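Local coordinates for APL1 (Anopheles gambiae, PDB 3O6N), which probably pairs with the leucine-rich repeat protein LRIM1 in a heterodimeric complex that regulates complement-like immunity in the mosquito, at residues K97-F102 / V121-R126; T145-N150 / N169-S174. One frame throughout, in Å; residues are numbered along the deposited sequence. Where two conformers were deposited one is given.

How the contacts relate
Running from the N terminus, the chain lays down strand 97-99, makes one turn of a leucine-rich repeat solenoid, and returns at strand 121-123; contact 1 closes that loop. Another turn brings strand 145-147, and a further one strand 169-171, where contact 2 closes. The two contacts therefore follow in series, neither nested nor crossed, with centres about 9 Å apart. Residues 121-126 and 145-150 are themselves neighbours: Leu124 N lies 2.8 Å from Ser147 O and Arg126 N 2.8 Å from Ser149 O, both probable hydrogen bonds. Four successive parallel strands are thus joined edge to edge, each with the loop that follows it.

Contact 1 of 2, residues K97-F102 / V121-R126; sequences KLYMGF and VLVLER
Leu98 is gripped at both backbone polar atoms by the parallel strand 121-123: its N donates to Val121 O (2.9 Å) and its O accepts from Val123 N (3.0 Å). Val123 O then takes the N-H of Met100 at 2.7 Å, and beyond the strands Phe102 N reaches Glu125 O at 2.8 Å, so the ladder continues into the loops. Gly101 N, badly angled toward Val123 O, is instead bonded to Asn77 OD1. Two inward carbonyls, Met100 O and Leu124 O, are met by asparagine amides: Asn103 and Asn127 serve the first, Asn127 and Asn151 the second, the asparagine ladder of leucine-rich repeats. On the buried face Leu98 and Leu122 lie side by side, CD2 to CD1 3.9 Å, and Met100 CE meets Leu124 CD2. On the other face Tyr99 CD1 rests 3.5 Å from Val123 CG2. Phe102 turns its ring edge to the Arg126 guanidinium; CD1 stands over one guanidinium face, 3.5 Å from NE, with the planes 75° apart. The polar backbone atoms named here are thus met by main-chain bonds and asparagine amides, while apolar side chains meet on the inner face, implying that successive turns cohere without a salt bridge between these segments.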
ATOM      1  N   LYS A  97      -2.872 -23.664  -1.144  1.00 20.93           N
ATOM      2  CA  LYS A  97      -2.642 -22.395  -1.825  1.00 19.51           C
ATOM      3  C   LYS A  97      -3.412 -22.353  -3.137  1.00 23.83           C
ATOM      4  O   LYS A  97      -3.242 -23.222  -3.992  1.00 22.52           O
ATOM      5  CB  LYS A  97      -1.148 -22.173  -2.062  1.00 23.82           C
ATOM      6  CG  LYS A  97      -0.329 -22.114  -0.782  1.00 25.53           C
ATOM      7  CD  LYS A  97       1.153 -21.963  -1.075  1.00 32.12           C
ATOM      8  CE  LYS A  97       1.957 -21.898   0.212  1.00 38.88           C
ATOM      9  NZ  LYS A  97       1.716 -23.095   1.066  1.00 46.20           N
ATOM     10  N   LEU A  98      -4.268 -21.345  -3.282  1.00 20.98           N
ATOM     11  CA  LEU A  98      -5.145 -21.242  -4.444  1.00 19.48           C
ATOM     12  C   LEU A  98      -4.953 -19.904  -5.142  1.00 20.77           C
ATOM     13  O   LEU A  98      -5.193 -18.850  -4.556  1.00 19.22           O
ATOM     14  CB  LEU A  98      -6.608 -21.409  -4.030  1.00 20.28           C
ATOM     15  CG  LEU A  98      -7.664 -21.322  -5.137  1.00 17.40           C
ATOM     16  CD1 LEU A  98      -7.372 -22.315  -6.249  1.00 19.06           C
ATOM     17  CD2 LEU A  98      -9.050 -21.566  -4.565  1.00 19.36           C
ATOM     18  N   TYR A  99      -4.525 -19.952  -6.398  1.00 15.98           N
ATOM     19  CA  TYR A  99      -4.290 -18.734  -7.159  1.00 16.66           C
ATOM     20  C   TYR A  99      -5.287 -18.627  -8.303  1.00 18.54           C
ATOM     21  O   TYR A  99      -5.310 -19.469  -9.200  1.00 17.83           O
ATOM     22  CB  TYR A  99      -2.854 -18.707  -7.680  1.00 20.01           C
ATOM     23  CG  TYR A  99      -1.825 -18.827  -6.580  1.00 23.87           C
ATOM     24  CD1 TYR A  99      -1.376 -17.702  -5.899  1.00 23.02           C
ATOM     25  CD2 TYR A  99      -1.314 -20.063  -6.213  1.00 29.70           C
ATOM     26  CE1 TYR A  99      -0.436 -17.806  -4.890  1.00 24.87           C
ATOM     27  CE2 TYR A  99      -0.374 -20.176  -5.204  1.00 30.77           C
ATOM     28  CZ  TYR A  99       0.060 -19.046  -4.547  1.00 29.55           C
ATOM     29  OH  TYR A  99       0.994 -19.157  -3.544  1.00 28.30           O
ATOM     30  N   MET A 100      -6.119 -17.591  -8.256  1.00 18.14           N
ATOM     31  CA  MET A 100      -7.142 -17.379  -9.274  1.00 17.15           C
ATOM     32  C   MET A 100      -7.155 -15.930  -9.743  1.00 18.29           C
ATOM     33  O   MET A 100      -8.193 -15.402 -10.147  1.00 20.41           O
ATOM     34  CB  MET A 100      -8.522 -17.792  -8.748  1.00 19.35           C
ATOM     35  CG  MET A 100      -8.675 -19.290  -8.533  1.00 24.78           C
ATOM     36  SD  MET A 100     -10.379 -19.803  -8.226  1.00 29.11           S
ATOM     37  CE  MET A 100     -10.638 -19.153  -6.586  1.00 29.43           C
ATOM     38  N   GLY A 101      -5.991 -15.294  -9.692  1.00 19.39           N
ATOM     39  CA  GLY A 101      -5.866 -13.904 -10.092  1.00 18.82           C
ATOM     40  C   GLY A 101      -5.806 -13.744 -11.598  1.00 22.06           C
ATOM     41  O   GLY A 101      -5.641 -14.720 -12.332  1.00 19.84           O
ATOM     42  N   PHE A 102      -5.952 -12.504 -12.056  1.00 20.07           N
ATOM     43  CA  PHE A 102      -5.815 -12.180 -13.469  1.00 19.27           C
ATOM     44  C   PHE A 102      -6.806 -12.960 -14.330  1.00 21.52           C
ATOM     45  O   PHE A 102      -6.449 -13.533 -15.356  1.00 21.08           O
ATOM     46  CB  PHE A 102      -4.370 -12.403 -13.910  1.00 19.18           C
ATOM     47  CG  PHE A 102      -3.362 -11.881 -12.919  1.00 24.81           C
ATOM     48  CD1 PHE A 102      -3.061 -10.532 -12.864  1.00 28.13           C
ATOM     49  CD2 PHE A 102      -2.746 -12.735 -12.019  1.00 29.72           C
ATOM     50  CE1 PHE A 102      -2.146 -10.044 -11.943  1.00 30.85           C
ATOM     51  CE2 PHE A 102      -1.832 -12.257 -11.095  1.00 32.40           C
ATOM     52  CZ  PHE A 102      -1.531 -10.907 -11.058  1.00 28.80           C
ATOM     53  N   VAL A 121      -3.297 -19.586   1.560  1.00 18.28           N
ATOM     54  CA  VAL A 121      -3.061 -18.505   0.605  1.00 16.87           C
ATOM     55  C   VAL A 121      -4.150 -18.470  -0.462  1.00 17.88           C
ATOM     56  O   VAL A 121      -4.433 -19.484  -1.093  1.00 18.12           O
ATOM     57  CB  VAL A 121      -1.692 -18.646  -0.083  1.00 20.91           C
ATOM     58  CG1 VAL A 121      -1.497 -17.534  -1.117  1.00 20.75           C
ATOM     59  CG2 VAL A 121      -0.568 -18.626   0.947  1.00 25.43           C
ATOM     60  N   LEU A 122      -4.764 -17.308  -0.658  1.00 17.12           N
ATOM     61  CA  LEU A 122      -5.789 -17.156  -1.687  1.00 19.01           C
ATOM     62  C   LEU A 122      -5.565 -15.871  -2.476  1.00 16.50           C
ATOM     63  O   LEU A 122      -5.478 -14.786  -1.899  1.00 15.67           O
ATOM     64  CB  LEU A 122      -7.187 -17.159  -1.067  1.00 16.59           C
ATOM     65  CG  LEU A 122      -8.353 -16.912  -2.023  1.00 15.91           C
ATOM     66  CD1 LEU A 122      -8.431 -18.011  -3.089  1.00 15.43           C
ATOM     67  CD2 LEU A 122      -9.657 -16.829  -1.246  1.00 19.09           C
ATOM     68  N   VAL A 123      -5.466 -15.997  -3.795  1.00 15.76           N
ATOM     69  CA  VAL A 123      -5.250 -14.834  -4.646  1.00 16.57           C
ATOM     70  C   VAL A 123      -6.382 -14.683  -5.649  1.00 15.29           C
ATOM     71  O   VAL A 123      -6.628 -15.566  -6.469  1.00 17.71           O
ATOM     72  CB  VAL A 123      -3.900 -14.914  -5.391  1.00 20.27           C
ATOM     73  CG1 VAL A 123      -3.801 -13.809  -6.445  1.00 20.92           C
ATOM     74  CG2 VAL A 123      -2.744 -14.835  -4.405  1.00 21.38           C
ATOM     75  N   LEU A 124      -7.069 -13.553  -5.561  1.00 14.09           N
ATOM     76  CA  LEU A 124      -8.175 -13.230  -6.445  1.00 14.23           C
ATOM     77  C   LEU A 124      -7.937 -11.863  -7.084  1.00 15.03           C
ATOM     78  O   LEU A 124      -8.866 -11.237  -7.590  1.00 16.49           O
ATOM     79  CB  LEU A 124      -9.491 -13.223  -5.661  1.00 15.77           C
ATOM     80  CG  LEU A 124      -9.993 -14.587  -5.179  1.00 20.68           C
ATOM     81  CD1 LEU A 124     -11.079 -14.427  -4.126  1.00 21.23           C
ATOM     82  CD2 LEU A 124     -10.497 -15.395  -6.362  1.00 22.73           C
ATOM     83  N   GLU A 125      -6.685 -11.408  -7.046  1.00 14.09           N
ATOM     84  CA  GLU A 125      -6.290 -10.134  -7.656  1.00 16.88           C
ATOM     85  C   GLU A 125      -6.737 -10.030  -9.115  1.00 19.00           C
ATOM     86  O   GLU A 125      -6.673 -11.001  -9.866  1.00 19.74           O
ATOM     87  CB  GLU A 125      -4.768  -9.942  -7.574  1.00 21.33           C
ATOM     88  CG  GLU A 125      -4.250  -8.748  -8.389  1.00 27.07           C
ATOM     89  CD  GLU A 125      -2.738  -8.578  -8.319  1.00 28.49           C
ATOM     90  OE1 GLU A 125      -2.067  -9.400  -7.661  1.00 33.94           O
ATOM     91  OE2 GLU A 125      -2.222  -7.614  -8.926  1.00 31.93           O
ATOM     92  N   ARG A 126      -7.185  -8.839  -9.500  1.00 17.61           N
ATOM     93  CA  ARG A 126      -7.601  -8.549 -10.877  1.00 17.68           C
ATOM     94  C   ARG A 126      -8.715  -9.459 -11.399  1.00 19.07           C
ATOM     95  O   ARG A 126      -8.482 -10.338 -12.232  1.00 18.55           O
ATOM     96  CB  ARG A 126      -6.405  -8.559 -11.836  1.00 20.15           C
ATOM     97  CG  ARG A 126      -6.660  -7.762 -13.109  1.00 28.99           C
ATOM     98  CD  ARG A 126      -5.497  -7.841 -14.092  1.00 25.41           C
ATOM     99  NE  ARG A 126      -4.253  -7.326 -13.527  1.00 17.39           N
ATOM    100  CZ  ARG A 126      -3.155  -7.095 -14.241  1.00 20.88           C
ATOM    101  NH1 ARG A 126      -3.151  -7.331 -15.546  1.00 18.01           N
ATOM    102  NH2 ARG A 126      -2.062  -6.627 -13.651  1.00 21.93           N
TER

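Contact 2 of 2, residues T145-N150 / N169-S174; sequences TLSMSN and NLQLSS. With NAG (2-acetamido-2-deoxy-beta-D-glucopyranose), chain B.
Thr145 and Asn169 meet side chain to side chain on the Thr145-Ser147 face of two adjacent parallel strands in the leucine-rich repeat solenoid. Asn169 ND2 donates to Thr145 OG1 at 2.9 Å, the hydroxyl lying almost in the amide plane; with OG1 anti to its own carbonyl carbon (chi1 -66°), Thr145 presents the oxygen to the amide. The opposite face is apolar. Leu146 and Leu170 run side by side and point the same way, CD2 against CD1, and two residues on Met148 repeats the pattern with Leu172, its CE 3.6 Å from Leu172 CD2. Backbone bonds hold this register, Leu146 N to Asn169 O, Gln171 N to Leu146 O, Met148 N to Gln171 O, and, past the strands, Asn150 N to Ser173 O. Asn175 ND2 bonds both Met148 O and Leu172 O, a rung of the asparagine ladder inside the coil. Gln171 joins the Thr145-Ser147 face to its own loop and the glycan. Its CG touches two serines of the neighbouring turn, 3.5 Å from both Ser147 OG and Ser149 CB, which lie on the same side of it, and the bend at chi2 (61°) folds the amide back over its own loop. There OE1 accepts from Ser173 N at 2.8 Å, the donor sitting above the carbonyl plane; in the conformer given, Ser173 OG is hydrogen-bonded to Ser194 OG. The other end of the amide faces an N-acetylglucosamine of the protein's own glycan, Gln171 NE2 donating to its ring oxygen O5 at 3.3 Å in a nearly straight bond.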
ATOM      1  N   THR A 145      -2.648 -15.358   3.976  1.00 17.43           N
ATOM      2  CA  THR A 145      -2.457 -14.374   2.915  1.00 19.03           C
ATOM      3  C   THR A 145      -3.672 -14.329   1.995  1.00 20.87           C
ATOM      4  O   THR A 145      -4.092 -15.357   1.452  1.00 19.13           O
ATOM      5  CB  THR A 145      -1.201 -14.677   2.077  1.00 22.53           C
ATOM      6  OG1 THR A 145      -0.032 -14.519   2.890  1.00 23.61           O
ATOM      7  CG2 THR A 145      -1.114 -13.732   0.891  1.00 20.85           C
ATOM      8  N   LEU A 146      -4.231 -13.134   1.830  1.00 17.37           N
ATOM      9  CA  LEU A 146      -5.372 -12.933   0.940  1.00 16.13           C
ATOM     10  C   LEU A 146      -5.190 -11.682   0.095  1.00 15.90           C
ATOM     11  O   LEU A 146      -4.906 -10.607   0.620  1.00 14.45           O
ATOM     12  CB  LEU A 146      -6.668 -12.802   1.745  1.00 16.36           C
ATOM     13  CG  LEU A 146      -7.906 -12.408   0.933  1.00 16.56           C
ATOM     14  CD1 LEU A 146      -8.260 -13.503  -0.071  1.00 17.21           C
ATOM     15  CD2 LEU A 146      -9.095 -12.124   1.844  1.00 16.04           C
ATOM     16  N   SER A 147      -5.361 -11.823  -1.215  1.00 15.29           N
ATOM     17  CA  SER A 147      -5.362 -10.672  -2.104  1.00 15.02           C
ATOM     18  C   SER A 147      -6.646 -10.612  -2.921  1.00 16.82           C
ATOM     19  O   SER A 147      -7.039 -11.594  -3.564  1.00 17.47           O
ATOM     20  CB  SER A 147      -4.161 -10.705  -3.046  1.00 20.80           C
ATOM     21  OG  SER A 147      -4.256  -9.645  -3.978  1.00 20.64           O
ATOM     22  N   MET A 148      -7.304  -9.459  -2.880  1.00 12.59           N
ATOM     23  CA  MET A 148      -8.461  -9.200  -3.732  1.00 12.71           C
ATOM     24  C   MET A 148      -8.325  -7.828  -4.379  1.00 12.22           C
ATOM     25  O   MET A 148      -9.312  -7.177  -4.705  1.00 15.89           O
ATOM     26  CB  MET A 148      -9.765  -9.314  -2.944  1.00 13.44           C
ATOM     27  CG  MET A 148     -10.014 -10.723  -2.419  1.00 16.11           C
ATOM     28  SD  MET A 148     -11.610 -10.946  -1.607  1.00 19.86           S
ATOM     29  CE  MET A 148     -11.489  -9.790  -0.242  1.00 22.87           C
ATOM     30  N   SER A 149      -7.084  -7.401  -4.565  1.00 12.56           N
ATOM     31  CA  SER A 149      -6.813  -6.114  -5.193  1.00 14.79           C
ATOM     32  C   SER A 149      -7.314  -6.116  -6.640  1.00 16.88           C
ATOM     33  O   SER A 149      -7.534  -7.179  -7.234  1.00 16.35           O
ATOM     34  CB  SER A 149      -5.316  -5.798  -5.147  1.00 22.12           C
ATOM     35  OG  SER A 149      -4.566  -6.794  -5.817  1.00 24.83           O
ATOM     36  N   ASN A 150      -7.504  -4.925  -7.196  1.00 17.14           N
ATOM     37  CA  ASN A 150      -8.024  -4.784  -8.553  1.00 17.50           C
ATOM     38  C   ASN A 150      -9.330  -5.544  -8.775  1.00 19.26           C
ATOM     39  O   ASN A 150      -9.461  -6.349  -9.703  1.00 17.16           O
ATOM     40  CB  ASN A 150      -6.973  -5.171  -9.593  1.00 15.20           C
ATOM     41  CG  ASN A 150      -6.117  -3.987 -10.017  1.00 20.73           C
ATOM     42  OD1 ASN A 150      -5.060  -3.725  -9.443  1.00 23.78           O
ATOM     43  ND2 ASN A 150      -6.583  -3.257 -11.018  1.00 16.73           N
ATOM     44  N   ASN A 169      -1.469 -11.124   5.887  1.00 16.91           N
ATOM     45  CA  ASN A 169      -1.302 -10.205   4.767  1.00 16.35           C
ATOM     46  C   ASN A 169      -2.614 -10.016   4.025  1.00 16.72           C
ATOM     47  O   ASN A 169      -3.179 -10.973   3.500  1.00 16.60           O
ATOM     48  CB  ASN A 169      -0.234 -10.726   3.805  1.00 24.59           C
ATOM     49  CG  ASN A 169       1.032 -11.151   4.518  1.00 31.11           C
ATOM     50  OD1 ASN A 169       1.750 -10.323   5.074  1.00 33.43           O
ATOM     51  ND2 ASN A 169       1.315 -12.450   4.502  1.00 30.34           N
ATOM     52  N   LEU A 170      -3.098  -8.781   3.992  1.00 15.38           N
ATOM     53  CA  LEU A 170      -4.361  -8.479   3.334  1.00 16.99           C
ATOM     54  C   LEU A 170      -4.165  -7.380   2.294  1.00 17.37           C
ATOM     55  O   LEU A 170      -3.817  -6.250   2.631  1.00 16.44           O
ATOM     56  CB  LEU A 170      -5.411  -8.059   4.363  1.00 16.40           C
ATOM     57  CG  LEU A 170      -6.795  -7.675   3.841  1.00 17.77           C
ATOM     58  CD1 LEU A 170      -7.431  -8.829   3.063  1.00 12.84           C
ATOM     59  CD2 LEU A 170      -7.684  -7.249   4.999  1.00 17.39           C
ATOM     60  N   GLN A 171      -4.386  -7.727   1.031  1.00 14.41           N
ATOM     61  CA  GLN A 171      -4.222  -6.798  -0.086  1.00 15.32           C
ATOM     62  C   GLN A 171      -5.588  -6.533  -0.717  1.00 16.24           C
ATOM     63  O   GLN A 171      -6.212  -7.443  -1.271  1.00 15.90           O
ATOM     64  CB  GLN A 171      -3.247  -7.400  -1.110  1.00 17.06           C
ATOM     65  CG  GLN A 171      -3.196  -6.711  -2.475  1.00 23.53           C
ATOM     66  CD  GLN A 171      -2.770  -5.258  -2.394  1.00 27.99           C
ATOM     67  OE1 GLN A 171      -3.519  -4.412  -1.915  1.00 28.27           O
ATOM     68  NE2 GLN A 171      -1.566  -4.961  -2.874  1.00 33.16           N
ATOM     69  N   LEU A 172      -6.057  -5.292  -0.605  1.00 15.08           N
ATOM     70  CA  LEU A 172      -7.368  -4.892  -1.117  1.00 13.34           C
ATOM     71  C   LEU A 172      -7.264  -3.624  -1.962  1.00 12.51           C
ATOM     72  O   LEU A 172      -8.259  -2.932  -2.185  1.00 14.21           O
ATOM     73  CB  LEU A 172      -8.334  -4.626   0.045  1.00 12.43           C
ATOM     74  CG  LEU A 172      -8.681  -5.815   0.944  1.00 13.25           C
ATOM     75  CD1 LEU A 172      -9.455  -5.354   2.176  1.00 18.00           C
ATOM     76  CD2 LEU A 172      -9.471  -6.852   0.163  1.00 15.54           C
ATOM     77  N   SER A 173      -6.057  -3.328  -2.432  0.52 12.24           N
ATOM     78  CA  SER A 173      -5.804  -2.108  -3.195  0.52 15.34           C
ATOM     79  C   SER A 173      -6.613  -2.066  -4.489  0.52 16.42           C
ATOM     80  O   SER A 173      -6.908  -3.104  -5.076  0.52 15.20           O
ATOM     81  CB  SER A 173      -4.311  -1.975  -3.506  0.52 14.41           C
ATOM     82  OG  SER A 173      -4.057  -0.881  -4.370  0.52 15.57           O
ATOM     83  N   SER A 174      -6.968  -0.861  -4.930  1.00 16.09           N
ATOM     84  CA  SER A 174      -7.732  -0.689  -6.164  1.00 12.61           C
ATOM     85  C   SER A 174      -9.051  -1.459  -6.179  1.00 18.11           C
ATOM     86  O   SER A 174      -9.257  -2.363  -6.997  1.00 16.92           O
ATOM     87  CB  SER A 174      -6.882  -1.058  -7.392  1.00 13.90           C
ATOM     88  OG  SER A 174      -5.886  -0.066  -7.616  1.00 15.55           O
TER
HETATM   89  C1  NAG B   1       0.047  -1.358  -1.781  1.00 22.25           C
HETATM   90  C2  NAG B   1       1.574  -1.303  -1.672  1.00 21.06           C
HETATM   91  C3  NAG B   1       2.220  -0.598  -2.862  1.00 30.20           C
HETATM   92  C4  NAG B   1       1.684  -1.133  -4.186  1.00 34.33           C
HETATM   93  C5  NAG B   1       0.160  -1.222  -4.153  1.00 30.71           C
HETATM   94  C6  NAG B   1      -0.349  -1.927  -5.406  1.00 30.95           C
HETATM   95  C7  NAG B   1       2.952  -1.121   0.317  1.00 31.15           C
HETATM   96  C8  NAG B   1       3.523  -0.184   1.340  1.00 33.33           C
HETATM   97  N2  NAG B   1       1.983  -0.635  -0.453  1.00 24.25           N
HETATM   98  O3  NAG B   1       3.620  -0.759  -2.788  1.00 30.28           O
HETATM   99  O4  NAG B   1       2.060  -0.274  -5.249  1.00 46.44           O
HETATM  100  O5  NAG B   1      -0.294  -1.939  -3.020  1.00 26.52           O
HETATM  101  O6  NAG B   1      -0.025  -3.300  -5.320  1.00 35.51           O
HETATM  102  O7  NAG B   1       3.379  -2.271   0.213  1.00 35.30           O